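Side-chain contacts in putative transcriptional regulator (Clostridium difficile, PDB 3QI7), which is of uncharacterised function but has a periplasmic-binding-protein-like fold and is probably a lipoprotein that binds a small ligand such as a sugar: residues Asn200-Glu203 and Asp204-Lys207; Met236-Val239 and Ile240-Ala244. All coordinates share one frame; numbering follows the deposited sequence.

Both contacts are local, each joining side chains to groups three or four residues along the chain, and their centres lie about 17 Å apart in the part of the protein built round the three-stranded parallel sheet. Contact 1 is a surface feature in which the loop after strand 191-196 turns into helix 203-223; charged side chains and the capping of backbone N-H groups dominate it. Contact 2 lies within helix 234-247, is largely buried, and depends on main-chain bonds, aliphatic packing and one threonine hydroxyl on a backbone carbonyl. Helices 203-223 and 234-247 touch each other: Lys205 of contact 1 meets Tyr235, and Val239 of contact 2 packs on Leu212.

Contact 1: residues Asn200-Glu203 and Asp204-Lys207; sequences NTEE and DKNK
The carboxylate of Asp204 turns back on the loop before it and takes two backbone N-H groups with the single atom OD2. Asn200 N lies 2.8 Å from Asp204 OD2, on its anti side and a little out of the carboxylate plane. Thr201 N, at 2.9 Å from the same OD2, comes instead from above that plane, 36° out of it. These two bonds should restrict rotation of the carboxylate, and the adjacent N-H groups would probably favour its negative charge. With CG anti to its own carbonyl carbon (chi1 -65°), Asp204 aims the group back toward the loop.

In the other direction Thr201 OG1 accepts a weak bond from Glu203 N, 3.3 Å away and well bent at 122°. Thr201 and Asp204 form a capping box, with Thr201 as the N-cap residue ahead of the turn that leads into helix 203-223. The turn is also closed by backbone bonds: Asp204 N donates to Thr201 O and Lys205 N to Glu202 O.

Two salt bridges flank the cap. The Glu202 chain bends at chi2, bringing OE1 to 3.2 Å from Lys205 NZ, which sits above the carboxylate plane; the Lys205 side chain also touches Ile199 and Tyr235. Glu203 is extended instead, and its OE2 makes a weak bridge of 3.3 Å to Lys207 NZ, one helical turn on. A water links the first turn, donating to Glu202 O at 2.7 Å and accepting from Asn206 N at 2.9 Å.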
loop_
_atom_site.group_PDB
_atom_site.type_symbol
_atom_site.label_atom_id
_atom_site.label_comp_id
_atom_site.label_asym_id
_atom_site.label_seq_id
_atom_site.Cartn_x
_atom_site.Cartn_y
_atom_site.Cartn_z
ATOM N N ASN A 200 -15.806 10.260 17.129
ATOM C CA ASN A 200 -16.342 11.527 16.629
ATOM C C ASN A 200 -15.506 12.735 17.049
ATOM O O ASN A 200 -15.472 13.742 16.346
ATOM C CB ASN A 200 -17.797 11.682 17.063
ATOM C CG ASN A 200 -18.704 10.648 16.407
ATOM O OD1 ASN A 200 -19.462 9.944 17.083
ATOM N ND2 ASN A 200 -18.606 10.530 15.080
ATOM N N THR A 201 -14.856 12.625 18.204
ATOM C CA THR A 201 -13.939 13.645 18.705
ATOM C C THR A 201 -12.678 12.944 19.216
ATOM O O THR A 201 -12.629 11.707 19.284
ATOM C CB THR A 201 -14.576 14.448 19.857
ATOM O OG1 THR A 201 -14.649 13.625 21.029
ATOM C CG2 THR A 201 -15.989 14.960 19.483
ATOM N N GLU A 202 -11.664 13.728 19.583
ATOM C CA GLU A 202 -10.416 13.166 20.124
ATOM C C GLU A 202 -10.662 12.454 21.467
ATOM O O GLU A 202 -9.983 11.491 21.798
ATOM C CB GLU A 202 -9.378 14.275 20.294
ATOM C CG GLU A 202 -7.958 13.822 20.650
ATOM C CD GLU A 202 -7.171 13.320 19.452
ATOM O OE1 GLU A 202 -7.705 13.321 18.323
ATOM O OE2 GLU A 202 -6.011 12.923 19.650
ATOM N N GLU A 203 -11.633 12.933 22.234
ATOM C CA GLU A 203 -11.993 12.297 23.502
ATOM C C GLU A 203 -12.348 10.808 23.304
ATOM O O GLU A 203 -12.108 9.993 24.185
ATOM C CB GLU A 203 -13.189 13.002 24.141
ATOM C CG GLU A 203 -13.501 12.516 25.566
ATOM C CD GLU A 203 -14.740 13.153 26.196
ATOM O OE1 GLU A 203 -15.392 14.018 25.576
ATOM O OE2 GLU A 203 -15.063 12.774 27.333
ATOM N N ASP A 204 -12.936 10.483 22.153
ATOM C CA ASP A 204 -13.374 9.124 21.869
ATOM C C ASP A 204 -12.226 8.144 21.690
ATOM O O ASP A 204 -12.406 6.949 21.895
ATOM C CB ASP A 204 -14.273 9.113 20.631
ATOM C CG ASP A 204 -15.570 9.862 20.848
ATOM O OD1 ASP A 204 -16.117 9.779 21.973
ATOM O OD2 ASP A 204 -16.031 10.536 19.904
ATOM N N LYS A 205 -11.050 8.648 21.307
ATOM C CA LYS A 205 -9.879 7.807 21.121
ATOM C C LYS A 205 -9.490 7.055 22.391
ATOM O O LYS A 205 -9.286 5.839 22.344
ATOM C CB LYS A 205 -8.679 8.635 20.624
ATOM C CG LYS A 205 -8.807 9.074 19.178
ATOM C CD LYS A 205 -7.437 9.377 18.557
ATOM C CE LYS A 205 -7.529 9.531 17.043
ATOM N NZ LYS A 205 -8.437 10.663 16.677
ATOM N N ASN A 206 -9.369 7.755 23.528
ATOM C CA ASN A 206 -9.059 7.051 24.772
ATOM C C ASN A 206 -10.170 6.056 25.182
ATOM O O ASN A 206 -9.885 5.052 25.835
ATOM C CB ASN A 206 -8.755 8.015 25.937
ATOM C CG ASN A 206 -7.288 8.489 25.960
ATOM O OD1 ASN A 206 -6.350 7.794 25.501
ATOM N ND2 ASN A 206 -7.084 9.673 26.532
ATOM N N LYS A 207 -11.425 6.343 24.820
ATOM C CA LYS A 207 -12.531 5.402 25.042
ATOM C C LYS A 207 -12.293 4.145 24.187
ATOM O O LYS A 207 -12.427 3.013 24.674
ATOM C CB LYS A 207 -13.890 6.047 24.726
ATOM C CG LYS A 207 -14.261 7.215 25.636
ATOM C CD LYS A 207 -15.649 7.772 25.286
ATOM C CE LYS A 207 -16.295 8.487 26.468
ATOM N NZ LYS A 207 -15.419 9.555 27.034
HETATM O O HOH W 1 -8.618 10.498 23.941
#

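Contact 2: residues Met236-Val239 and Ile240-Ala244; sequences MDEV and ILTKA
Helix 234-247, which follows strand 228-231 of the three-stranded parallel sheet, brings Ile240 over Met236 and Thr242 over Glu238 through its i to i+4 spacing. Ile240 N donates to Met236 O at 2.8 Å. Ile240 CG1 lies anti to its carbonyl carbon (chi1 -70°), which lays the CG1-CD1 arm back along the preceding turn; CD1 stops 4.2 Å from CB of Met236, a selenomethionine. The rest of the Met236 chain runs extended away from this turn and reaches Asp167.

Leu241 N bonds to Asp237 O at 2.8 Å, and its side chain packs on Tyr263 and Val266 of helix 263-267. Asp237 is buried, and its OD2 is bonded to Ser255 OG. Val239 faces helix 203-223, meeting Lys209, Leu212 and Asn213, while Lys243 forms salt bridges with Glu217 of that helix and with Glu246.

Glu238 O is gripped twice by one residue. Thr242 N reaches it at 3.0 Å and Thr242 OG1 donates to it at 2.6 Å, from opposite faces of the carbonyl plane, the hydroxyl tilted 30° from it.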
loop_
_atom_site.group_PDB
_atom_site.type_symbol
_atom_site.label_atom_id
_atom_site.label_comp_id
_atom_site.label_asym_id
_atom_site.label_seq_id
_atom_site.Cartn_x
_atom_site.Cartn_y
_atom_site.Cartn_z
HETATM N N MSE A 236 -5.794 1.814 16.313
HETATM C CA MSE A 236 -6.087 0.448 16.777
HETATM C C MSE A 236 -4.852 -0.429 16.722
HETATM O O MSE A 236 -4.629 -1.217 17.667
HETATM C CB MSE A 236 -7.215 -0.221 15.954
HETATM C CG MSE A 236 -8.525 0.447 16.105
HETATM SE SE MSE A 236 -9.917 -0.724 15.528
HETATM C CE MSE A 236 -11.346 0.574 15.391
ATOM N N ASP A 237 -4.054 -0.300 15.640
ATOM C CA ASP A 237 -2.857 -1.114 15.467
ATOM C C ASP A 237 -1.915 -0.905 16.659
ATOM O O ASP A 237 -1.322 -1.857 17.182
ATOM C CB ASP A 237 -2.069 -0.751 14.203
ATOM C CG ASP A 237 -2.763 -1.188 12.918
ATOM O OD1 ASP A 237 -3.518 -2.196 12.943
ATOM O OD2 ASP A 237 -2.526 -0.495 11.910
ATOM N N GLU A 238 -1.785 0.338 17.067
ATOM C CA GLU A 238 -0.912 0.676 18.189
ATOM C C GLU A 238 -1.328 -0.010 19.506
ATOM O O GLU A 238 -0.495 -0.624 20.211
ATOM C CB GLU A 238 -0.859 2.209 18.371
ATOM C CG GLU A 238 0.310 2.643 19.315
ATOM C CD GLU A 238 0.443 4.171 19.510
ATOM O OE1 GLU A 238 -0.588 4.862 19.733
ATOM O OE2 GLU A 238 1.593 4.683 19.450
ATOM N N VAL A 239 -2.612 0.115 19.836
ATOM C CA VAL A 239 -3.195 -0.514 21.037
ATOM C C VAL A 239 -3.037 -2.040 20.949
ATOM O O VAL A 239 -2.606 -2.680 21.916
ATOM C CB VAL A 239 -4.698 -0.164 21.197
ATOM C CG1 VAL A 239 -5.341 -1.024 22.286
ATOM C CG2 VAL A 239 -4.889 1.357 21.434
ATOM N N ILE A 240 -3.334 -2.609 19.772
ATOM C CA ILE A 240 -3.278 -4.069 19.553
ATOM C C ILE A 240 -1.868 -4.673 19.635
ATOM O O ILE A 240 -1.684 -5.741 20.227
ATOM C CB ILE A 240 -3.931 -4.447 18.194
ATOM C CG1 ILE A 240 -5.431 -4.230 18.288
ATOM C CG2 ILE A 240 -3.652 -5.916 17.781
ATOM C CD1 ILE A 240 -6.133 -4.131 16.957
ATOM N N LEU A 241 -0.911 -4.023 18.988
ATOM C CA LEU A 241 0.483 -4.466 19.018
ATOM C C LEU A 241 1.082 -4.317 20.427
ATOM O O LEU A 241 1.783 -5.200 20.903
ATOM C CB LEU A 241 1.287 -3.687 17.996
ATOM C CG LEU A 241 1.112 -4.134 16.536
ATOM C CD1 LEU A 241 1.792 -3.151 15.587
ATOM C CD2 LEU A 241 1.609 -5.578 16.310
ATOM N N THR A 242 0.817 -3.190 21.074
ATOM C CA THR A 242 1.251 -2.978 22.450
ATOM C C THR A 242 0.744 -4.078 23.382
ATOM O O THR A 242 1.520 -4.658 24.133
ATOM C CB THR A 242 0.803 -1.599 22.942
ATOM O OG1 THR A 242 1.326 -0.602 22.052
ATOM C CG2 THR A 242 1.291 -1.318 24.389
ATOM N N LYS A 243 -0.546 -4.386 23.325
ATOM C CA LYS A 243 -1.119 -5.449 24.168
ATOM C C LYS A 243 -0.580 -6.857 23.809
ATOM O O LYS A 243 -0.441 -7.716 24.703
ATOM C CB LYS A 243 -2.655 -5.395 24.137
ATOM C CG LYS A 243 -3.370 -6.249 25.148
ATOM C CD LYS A 243 -3.185 -5.715 26.546
ATOM C CE LYS A 243 -4.404 -5.883 27.392
ATOM N NZ LYS A 243 -4.060 -5.501 28.792
ATOM N N ALA A 244 -0.287 -7.082 22.529
ATOM C CA ALA A 244 0.302 -8.349 22.051
ATOM C C ALA A 244 1.621 -8.671 22.750
ATOM O O ALA A 244 1.923 -9.839 22.993
ATOM C CB ALA A 244 0.548 -8.307 20.535
#